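Local coordinates for protein thiosulfate reductase (Thermus thermophilus, PDB 2VPZ) that probably reduces thiosulfate or polysulfide as a molybdenum oxidoreductase, carrying two guanosine dinucleotide molybdopterins and a [4Fe-4S] cluster, at residues A[235-243]-A[687-695]; A[467-475]-A[700-708]. One frame throughout, in Å; residues are numbered along the deposited sequence.

Contact 1: residues A[235-243]-A[687-695]; sequences VDPRFSTAA and RIRKDCVYI. With MGD (2-amino-5,6-dimercapto-7-methyl-3,7,8a,9-tetrahydro-8-oxa-1,3,9,10-tetraaza-anthracen-4-one guanosine dinucleotide), chain I.
The carbonyl oxygen of Arg687 accepts one short bond, from Phe239 N at 2.6 Å, tilted 31° from the carbonyl plane, with Arg238 CA close by in a CA-H...O contact. The arginine side chain returns the bond, NH1 reaching Phe239 O at 2.8 Å in the carbonyl plane. Its CD lies at the Phe239 ring edge, and its NH2 forms a salt bridge with an acidic residue of another protein's chain. A weak bond from Arg689 N to Pro237 O completes the pairing around a single bridge, Arg238 with Ile688.

Arg238 is long enough to serve both protein and cofactor. Its chain bends at chi3 (39°), laying the guanidinium flat on Tyr694 with centres 4.1 Å apart and planes at 10°, while CD makes a CH-pi contact with the ring. At the guanidinium edge, NH2 donates to O3' of the MGD ribose at 2.7 Å. That hydroxyl in turn donates to Asp236 OD2, also at 2.7 Å. Asp236 OD1 accepts from O2' and, in an Asx turn, from Arg238 N. The Tyr694 face and Glu212, paired with NH1, hold the guanidinium while Asp236 takes the ribose hydroxyls, consistent with a buried charge balanced and fixed on O3'.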
# COMPACT_ATOMS: atom_id res chain seq x y z
N VAL A 235 23.26 -6.79 -16.47
CA VAL A 235 23.78 -8.10 -16.88
C VAL A 235 24.78 -8.48 -15.76
O VAL A 235 25.78 -7.79 -15.55
CB VAL A 235 24.51 -7.98 -18.26
CG1 VAL A 235 24.98 -9.36 -18.73
CG2 VAL A 235 23.57 -7.32 -19.30
N ASP A 236 24.51 -9.57 -15.04
CA ASP A 236 25.33 -9.98 -13.88
C ASP A 236 24.82 -11.37 -13.40
O ASP A 236 23.62 -11.61 -13.41
CB ASP A 236 25.07 -8.91 -12.76
CG ASP A 236 26.16 -8.87 -11.64
OD1 ASP A 236 26.62 -9.94 -11.18
OD2 ASP A 236 26.50 -7.74 -11.18
N PRO A 237 25.73 -12.30 -13.01
CA PRO A 237 25.21 -13.59 -12.52
C PRO A 237 24.58 -13.42 -11.11
O PRO A 237 24.00 -14.37 -10.56
CB PRO A 237 26.44 -14.51 -12.51
CG PRO A 237 27.63 -13.57 -12.42
CD PRO A 237 27.19 -12.36 -13.23
N ARG A 238 24.69 -12.21 -10.55
CA ARG A 238 24.19 -11.89 -9.18
C ARG A 238 23.13 -10.73 -9.20
O ARG A 238 23.34 -9.73 -9.88
CB ARG A 238 25.37 -11.50 -8.26
CG ARG A 238 25.15 -11.65 -6.72
CD ARG A 238 26.26 -10.94 -5.91
NE ARG A 238 26.65 -9.67 -6.50
CZ ARG A 238 26.39 -8.46 -5.99
NH1 ARG A 238 25.73 -8.36 -4.84
NH2 ARG A 238 26.78 -7.35 -6.62
N PHE A 239 22.01 -10.88 -8.48
CA PHE A 239 20.96 -9.84 -8.38
C PHE A 239 21.42 -8.77 -7.37
O PHE A 239 21.00 -8.77 -6.20
CB PHE A 239 19.58 -10.39 -7.93
CG PHE A 239 18.40 -9.39 -8.12
CD1 PHE A 239 17.80 -9.23 -9.37
CD2 PHE A 239 17.88 -8.67 -7.04
CE1 PHE A 239 16.71 -8.36 -9.56
CE2 PHE A 239 16.78 -7.78 -7.21
CZ PHE A 239 16.21 -7.63 -8.48
N SER A 240 22.27 -7.86 -7.84
CA SER A 240 22.86 -6.76 -7.06
C SER A 240 21.92 -5.59 -6.72
O SER A 240 20.71 -5.63 -7.01
CB SER A 240 24.08 -6.17 -7.79
OG SER A 240 23.69 -5.26 -8.83
N THR A 241 22.48 -4.53 -6.13
CA THR A 241 21.72 -3.34 -5.77
C THR A 241 21.22 -2.64 -7.04
O THR A 241 20.04 -2.27 -7.14
CB THR A 241 22.53 -2.31 -4.91
OG1 THR A 241 22.89 -2.87 -3.64
CG2 THR A 241 21.69 -1.02 -4.71
N ALA A 242 22.11 -2.48 -8.02
CA ALA A 242 21.77 -1.84 -9.30
C ALA A 242 20.71 -2.68 -10.05
O ALA A 242 19.84 -2.14 -10.73
CB ALA A 242 23.06 -1.62 -10.18
N ALA A 243 20.77 -4.00 -9.92
CA ALA A 243 19.74 -4.85 -10.53
C ALA A 243 18.38 -4.61 -9.80
O ALA A 243 17.32 -4.72 -10.41
CB ALA A 243 20.12 -6.38 -10.42
N ARG A 687 19.52 -14.54 -4.96
CA ARG A 687 19.82 -13.36 -5.76
C ARG A 687 21.10 -13.78 -6.50
O ARG A 687 21.88 -12.93 -6.92
CB ARG A 687 20.17 -12.12 -4.93
CG ARG A 687 19.09 -11.54 -4.02
CD ARG A 687 19.17 -9.99 -4.01
NE ARG A 687 19.51 -9.38 -2.74
CZ ARG A 687 20.26 -8.29 -2.60
NH1 ARG A 687 20.76 -7.68 -3.66
NH2 ARG A 687 20.50 -7.78 -1.38
N ILE A 688 21.34 -15.08 -6.61
CA ILE A 688 22.54 -15.58 -7.28
C ILE A 688 22.33 -16.94 -7.97
O ILE A 688 21.50 -17.75 -7.52
CB ILE A 688 23.78 -15.68 -6.24
CG1 ILE A 688 25.11 -15.85 -6.97
CG2 ILE A 688 23.51 -16.83 -5.22
CD1 ILE A 688 26.32 -15.04 -6.36
N ARG A 689 23.02 -17.17 -9.08
CA ARG A 689 22.96 -18.44 -9.83
C ARG A 689 23.55 -19.57 -8.90
O ARG A 689 24.20 -19.26 -7.89
CB ARG A 689 23.74 -18.35 -11.15
CG ARG A 689 23.27 -17.23 -12.11
CD ARG A 689 24.12 -17.13 -13.40
NE ARG A 689 24.60 -18.44 -13.87
CZ ARG A 689 24.13 -19.13 -14.89
NH1 ARG A 689 23.13 -18.67 -15.62
NH2 ARG A 689 24.67 -20.31 -15.20
N LYS A 690 23.34 -20.85 -9.24
CA LYS A 690 23.79 -22.02 -8.46
C LYS A 690 25.27 -22.43 -8.67
O LYS A 690 25.83 -23.24 -7.90
CB LYS A 690 22.87 -23.24 -8.73
CG LYS A 690 21.39 -23.02 -8.37
CD LYS A 690 20.51 -24.27 -8.55
CE LYS A 690 19.02 -23.97 -8.29
NZ LYS A 690 18.20 -25.19 -7.97
N ASP A 691 25.84 -21.82 -9.72
CA ASP A 691 27.24 -21.87 -10.27
C ASP A 691 28.24 -21.12 -9.40
O ASP A 691 29.46 -21.21 -9.60
CB ASP A 691 27.47 -20.97 -11.48
CG ASP A 691 26.71 -21.32 -12.70
OD1 ASP A 691 26.80 -22.47 -13.14
OD2 ASP A 691 26.09 -20.40 -13.27
N CYS A 692 27.69 -20.20 -8.62
CA CYS A 692 28.49 -19.24 -7.92
C CYS A 692 28.28 -19.06 -6.48
O CYS A 692 27.30 -19.51 -5.90
CB CYS A 692 28.30 -17.86 -8.60
SG CYS A 692 28.62 -17.71 -10.35
N VAL A 693 29.21 -18.27 -5.96
CA VAL A 693 29.29 -17.86 -4.58
C VAL A 693 29.97 -16.45 -4.64
O VAL A 693 30.76 -16.15 -5.54
CB VAL A 693 30.10 -18.97 -3.77
CG1 VAL A 693 31.29 -18.40 -3.04
CG2 VAL A 693 29.14 -19.71 -2.80
N TYR A 694 29.60 -15.57 -3.72
CA TYR A 694 30.08 -14.18 -3.69
C TYR A 694 30.47 -13.69 -2.26
O TYR A 694 29.80 -14.07 -1.30
CB TYR A 694 28.95 -13.27 -4.26
CG TYR A 694 29.15 -11.75 -4.14
CD1 TYR A 694 29.84 -11.04 -5.12
CD2 TYR A 694 28.69 -11.04 -3.01
CE1 TYR A 694 30.08 -9.65 -5.00
CE2 TYR A 694 28.92 -9.65 -2.88
CZ TYR A 694 29.62 -8.96 -3.88
OH TYR A 694 29.87 -7.60 -3.78
N ILE A 695 31.57 -12.94 -2.12
CA ILE A 695 31.97 -12.35 -0.82
C ILE A 695 32.56 -10.95 -1.09
O ILE A 695 33.11 -10.70 -2.17
CB ILE A 695 33.06 -13.19 -0.02
CG1 ILE A 695 34.35 -13.31 -0.82
CG2 ILE A 695 32.47 -14.56 0.40
CD1 ILE A 695 35.59 -13.84 -0.02
PB MGD I . 32.61 -5.00 -11.42
O1B MGD I . 33.67 -6.02 -11.26
O2B MGD I . 32.19 -4.57 -12.74
O3B MGD I . 33.27 -3.88 -10.49
O3A MGD I . 33.59 -1.99 -8.82
PA MGD I . 33.08 -2.31 -10.27
O1A MGD I . 33.93 -1.48 -11.11
O2A MGD I . 31.67 -1.93 -10.36
O5' MGD I . 31.31 -5.46 -10.69
C5' MGD I . 31.16 -6.31 -9.55
C4' MGD I . 29.95 -7.12 -10.01
O4' MGD I . 30.50 -7.88 -11.07
C3' MGD I . 29.36 -8.16 -9.03
O3' MGD I . 27.91 -8.04 -8.94
C2' MGD I . 29.70 -9.54 -9.64
O2' MGD I . 28.53 -10.35 -9.65
C1' MGD I . 29.90 -9.19 -11.10
N9 MGD I . 30.43 -10.22 -12.03
C8 MGD I . 31.31 -11.23 -11.72
N7 MGD I . 31.58 -12.00 -12.81
C5 MGD I . 30.84 -11.50 -13.83
C6 MGD I . 30.59 -11.89 -15.24
O6 MGD I . 31.25 -12.84 -15.68
N1 MGD I . 29.77 -11.16 -15.98
C2 MGD I . 29.07 -10.11 -15.47
N2 MGD I . 28.22 -9.38 -16.27
N3 MGD I . 29.24 -9.69 -14.17
C4 MGD I . 30.09 -10.33 -13.33
C10 MGD I . 34.91 -1.84 -8.33
C11 MGD I . 35.13 -0.37 -8.30
O11 MGD I . 34.30 0.19 -7.28
C12 MGD I . 36.63 0.04 -8.28
S12 MGD I . 37.73 -0.58 -9.39
C13 MGD I . 37.15 0.93 -7.36
S13 MGD I . 38.78 1.43 -7.46
C14 MGD I . 36.29 1.51 -6.27
N15 MGD I . 36.46 0.96 -4.97
C16 MGD I . 35.47 1.02 -4.03
C17 MGD I . 35.57 0.51 -2.62
O17 MGD I . 36.67 0.03 -2.22
N18 MGD I . 34.51 0.65 -1.76
C19 MGD I . 33.35 1.17 -2.25
N19 MGD I . 32.33 1.21 -1.42
N20 MGD I . 33.12 1.62 -3.53
C21 MGD I . 34.17 1.60 -4.41
N22 MGD I . 34.05 2.00 -5.66
C23 MGD I . 34.84 1.48 -6.72
O HOH W 1 22.40 -5.27 -2.29

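Contact 2: residues A[467-475]-A[700-708]; sequences VLPQEHVMW and GHKAPLMRL. With MGD (2-amino-5,6-dimercapto-7-methyl-3,7,8a,9-tetrahydro-8-oxa-1,3,9,10-tetraaza-anthracen-4-one guanosine dinucleotide), chain H.
Two tight turns pack together here: an inverse gamma turn centred on Pro469 lies against the type I beta turn Ala703 to Met706, with Pro469 CG touching Leu705 CB at 3.6 Å. The compact proline ring presents a rigid apolar surface, which Leu705 crosses at about a right angle; farther along, Leu705 CD1 meets the methyl of Met474. Met706, slender and flexible, runs past the Pro469 carbonyl, CG against its O, to Gln470. Its bend at chi3 (79°) carries CE to Leu468 CD1, 3.7 Å away, while SD rests 3.6 Å from Gln470 CG.

In the fold, this joins the loop after parallel strand 462-466 to a loop of the dinucleotide-binding domain, next to the ribose of one MGD. Gln470 stands at that junction: its chain bends at chi2 (-116°), leaving OE1 near the ribose O2' and turning NE2 to the edge of the His701 ring, the amide and ring planes 55° apart. With an alanine here, Met706 SD would probably lose the carbons it rests on, and the His701 edge its amide neighbour and a weak water link.

The polar links run through water. One water donates to Pro469 O and accepts from Leu705 N; a second, near His701 ND1, accepts from Glu471 N at 2.8 Å and, weakly, from Gln470 NE2. The third donates to Glu471 OE2 at 3.0 Å and accepts from Lys702 N. Extended beyond CG, Glu471 passes Lys702 CG, and its carboxylate also binds Tyr718 and Lys453, whereas Lys702 NZ turns away to Gly700 O and Glu677.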
# COMPACT_ATOMS: atom_id res chain seq x y z
N VAL A 467 50.11 4.12 7.39
CA VAL A 467 49.60 4.66 8.65
C VAL A 467 49.21 3.61 9.71
O VAL A 467 49.42 3.81 10.92
CB VAL A 467 48.33 5.53 8.54
CG1 VAL A 467 47.89 6.01 9.95
CG2 VAL A 467 48.54 6.72 7.59
N LEU A 468 48.63 2.50 9.27
CA LEU A 468 48.21 1.48 10.22
C LEU A 468 49.20 0.29 10.19
O LEU A 468 49.98 0.16 9.24
CB LEU A 468 46.75 1.03 9.89
CG LEU A 468 45.61 2.10 9.76
CD1 LEU A 468 44.49 1.62 8.79
CD2 LEU A 468 45.03 2.45 11.15
N PRO A 469 49.24 -0.53 11.28
CA PRO A 469 50.14 -1.68 11.29
C PRO A 469 49.45 -2.90 10.67
O PRO A 469 48.99 -3.80 11.38
CB PRO A 469 50.47 -1.89 12.77
CG PRO A 469 49.30 -1.30 13.51
CD PRO A 469 48.83 -0.13 12.64
N GLN A 470 49.38 -2.90 9.34
CA GLN A 470 48.76 -3.97 8.54
C GLN A 470 49.63 -5.24 8.52
O GLN A 470 50.75 -5.21 9.00
CB GLN A 470 48.54 -3.48 7.14
CG GLN A 470 47.60 -2.32 7.01
CD GLN A 470 46.37 -2.71 6.22
OE1 GLN A 470 45.46 -1.90 5.98
NE2 GLN A 470 46.35 -3.98 5.79
N GLU A 471 49.16 -6.32 7.91
CA GLU A 471 49.99 -7.52 7.87
C GLU A 471 51.24 -7.42 6.96
O GLU A 471 52.23 -8.11 7.21
CB GLU A 471 49.21 -8.80 7.48
CG GLU A 471 50.11 -10.03 7.51
CD GLU A 471 49.58 -11.20 6.71
OE1 GLU A 471 50.20 -12.28 6.76
OE2 GLU A 471 48.55 -11.01 6.03
N HIS A 472 51.23 -6.59 5.92
CA HIS A 472 52.42 -6.44 5.03
C HIS A 472 53.38 -5.28 5.41
O HIS A 472 54.43 -5.14 4.81
CB HIS A 472 52.04 -6.16 3.58
CG HIS A 472 51.62 -4.77 3.33
ND1 HIS A 472 52.44 -3.80 2.86
CD2 HIS A 472 50.48 -4.16 3.65
CE1 HIS A 472 51.83 -2.64 2.90
NE2 HIS A 472 50.62 -2.83 3.38
N VAL A 473 52.99 -4.42 6.35
CA VAL A 473 53.85 -3.31 6.80
C VAL A 473 54.85 -3.86 7.86
O VAL A 473 56.02 -3.43 7.94
CB VAL A 473 53.02 -2.12 7.45
CG1 VAL A 473 53.95 -1.05 8.04
CG2 VAL A 473 52.06 -1.50 6.40
N MET A 474 54.40 -4.84 8.64
CA MET A 474 55.20 -5.48 9.67
C MET A 474 56.13 -6.61 9.16
O MET A 474 56.54 -7.49 9.91
CB MET A 474 54.32 -5.95 10.85
CG MET A 474 53.26 -4.93 11.33
SD MET A 474 53.97 -3.30 11.76
CE MET A 474 54.97 -3.72 13.24
N TRP A 475 56.43 -6.58 7.86
CA TRP A 475 57.41 -7.50 7.22
C TRP A 475 58.58 -6.64 6.72
O TRP A 475 59.51 -7.14 6.10
CB TRP A 475 56.85 -8.25 6.02
CG TRP A 475 56.16 -9.52 6.34
CD1 TRP A 475 55.12 -9.70 7.22
CD2 TRP A 475 56.44 -10.82 5.79
NE1 TRP A 475 54.74 -11.03 7.25
CE2 TRP A 475 55.53 -11.73 6.37
CE3 TRP A 475 57.37 -11.29 4.85
CZ2 TRP A 475 55.53 -13.10 6.06
CZ3 TRP A 475 57.38 -12.65 4.53
CH2 TRP A 475 56.45 -13.54 5.14
N GLY A 700 39.26 -10.70 6.45
CA GLY A 700 40.24 -11.76 6.67
C GLY A 700 41.65 -11.32 7.03
O GLY A 700 42.62 -12.02 6.72
N HIS A 701 41.80 -10.17 7.68
CA HIS A 701 43.14 -9.69 8.07
C HIS A 701 43.81 -10.60 9.13
O HIS A 701 43.11 -11.10 10.03
CB HIS A 701 43.09 -8.23 8.72
CG HIS A 701 42.67 -7.13 7.82
ND1 HIS A 701 43.54 -6.22 7.29
CD2 HIS A 701 41.46 -6.77 7.38
CE1 HIS A 701 42.88 -5.35 6.55
NE2 HIS A 701 41.61 -5.67 6.59
N LYS A 702 45.11 -10.86 8.98
CA LYS A 702 45.88 -11.54 10.03
C LYS A 702 46.87 -10.39 10.38
O LYS A 702 47.97 -10.30 9.83
CB LYS A 702 46.67 -12.78 9.58
CG LYS A 702 46.49 -13.18 8.12
CD LYS A 702 45.39 -14.22 7.92
CE LYS A 702 45.12 -14.49 6.43
NZ LYS A 702 43.64 -14.67 6.14
N ALA A 703 46.44 -9.48 11.26
CA ALA A 703 47.27 -8.35 11.66
C ALA A 703 46.81 -7.96 13.09
O ALA A 703 46.00 -7.03 13.26
CB ALA A 703 47.06 -7.18 10.66
N PRO A 704 47.36 -8.66 14.13
CA PRO A 704 47.03 -8.42 15.55
C PRO A 704 47.08 -6.99 16.09
O PRO A 704 46.39 -6.66 17.06
CB PRO A 704 48.03 -9.31 16.32
CG PRO A 704 48.59 -10.25 15.30
CD PRO A 704 48.58 -9.46 14.01
N LEU A 705 47.92 -6.17 15.49
CA LEU A 705 48.07 -4.79 15.94
C LEU A 705 46.92 -3.87 15.50
O LEU A 705 46.69 -2.85 16.14
CB LEU A 705 49.48 -4.26 15.58
CG LEU A 705 50.66 -4.98 16.30
CD1 LEU A 705 52.01 -4.46 15.77
CD2 LEU A 705 50.57 -4.78 17.83
N MET A 706 46.23 -4.21 14.41
CA MET A 706 45.00 -3.46 14.00
C MET A 706 43.97 -4.32 14.83
O MET A 706 43.42 -5.31 14.35
CB MET A 706 44.71 -3.52 12.48
CG MET A 706 45.61 -2.64 11.55
SD MET A 706 45.33 -2.94 9.76
CE MET A 706 43.82 -2.01 9.43
N ARG A 707 43.73 -3.91 16.08
CA ARG A 707 42.89 -4.65 17.00
C ARG A 707 41.40 -4.92 16.64
O ARG A 707 40.88 -5.98 17.02
CB ARG A 707 43.09 -4.09 18.45
CG ARG A 707 44.58 -4.23 18.96
CD ARG A 707 44.73 -4.19 20.50
NE ARG A 707 44.04 -5.30 21.18
CZ ARG A 707 43.43 -5.23 22.37
NH1 ARG A 707 43.42 -4.09 23.05
NH2 ARG A 707 42.81 -6.30 22.86
N LEU A 708 40.70 -4.06 15.91
CA LEU A 708 39.33 -4.42 15.48
C LEU A 708 39.15 -4.98 14.07
O LEU A 708 38.01 -5.20 13.67
CB LEU A 708 38.25 -3.31 15.73
CG LEU A 708 38.62 -1.85 15.86
CD1 LEU A 708 37.34 -0.96 15.90
CD2 LEU A 708 39.46 -1.65 17.14
PB MGD H . 43.82 -0.89 0.16
O1B MGD H . 43.43 -2.25 0.65
O2B MGD H . 43.01 0.30 0.57
O3B MGD H . 44.03 -1.11 -1.42
O3A MGD H . 44.45 -1.52 -3.86
PA MGD H . 45.05 -0.71 -2.62
O1A MGD H . 44.91 0.80 -2.68
O2A MGD H . 46.36 -1.34 -2.33
O5' MGD H . 45.28 -0.55 0.64
C5' MGD H . 45.67 0.77 1.00
C4' MGD H . 46.95 0.62 1.83
O4' MGD H . 47.36 1.98 1.92
C3' MGD H . 46.76 0.15 3.25
O3' MGD H . 48.02 -0.41 3.64
C2' MGD H . 46.46 1.46 3.98
O2' MGD H . 46.77 1.27 5.34
C1' MGD H . 47.40 2.46 3.30
N9 MGD H . 47.06 3.94 3.35
C8 MGD H . 45.85 4.48 3.34
N7 MGD H . 45.86 5.83 3.36
C5 MGD H . 47.15 6.22 3.32
C6 MGD H . 47.94 7.53 3.25
O6 MGD H . 47.37 8.68 3.29
N1 MGD H . 49.30 7.41 3.19
C2 MGD H . 49.97 6.21 3.19
N2 MGD H . 51.34 6.11 3.14
N3 MGD H . 49.30 5.06 3.22
C4 MGD H . 47.93 4.95 3.31
C10 MGD H . 43.41 -0.97 -4.72
C11 MGD H . 43.29 -1.86 -5.91
O11 MGD H . 43.31 -3.20 -5.40
C12 MGD H . 42.14 -1.66 -6.82
S12 MGD H . 41.72 -0.10 -7.42
C13 MGD H . 41.41 -2.67 -7.29
S13 MGD H . 40.07 -2.56 -8.27
C14 MGD H . 41.66 -4.06 -7.07
N15 MGD H . 40.54 -4.62 -6.25
C16 MGD H . 40.78 -5.89 -5.79
C17 MGD H . 39.77 -6.91 -5.47
O17 MGD H . 38.54 -6.65 -5.55
N18 MGD H . 40.21 -8.12 -5.10
C19 MGD H . 41.51 -8.44 -5.00
N19 MGD H . 41.92 -9.67 -4.55
N20 MGD H . 42.46 -7.56 -5.31
C21 MGD H . 42.19 -6.31 -5.68
N22 MGD H . 43.18 -5.44 -5.91
C23 MGD H . 43.02 -4.13 -6.45
O HOH W 2 49.53 -6.08 12.85
O HOH W 3 46.60 -6.62 6.90
O HOH W 4 46.08 -9.40 6.33

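In the fold
From the N terminus, the chain first supplies 235-243, in the loop after strand 231-235 of a four-stranded parallel sheet, and then 467-475, after strand 462-466 of the five-stranded parallel sheet. Only later does it deliver both partners, 687-695 and 700-708, from the dinucleotide-binding region. Contact 1 closes a loop of 443 intervening residues and contact 2 one of 224; the segments alternate, so the loops cross rather than nest. The centres lie 31 Å apart, and the nearest atoms about 8 Å. The same late part of the chain is thus tied to two separate parallel sheets, one contact beside each MGD, at its guanosine end.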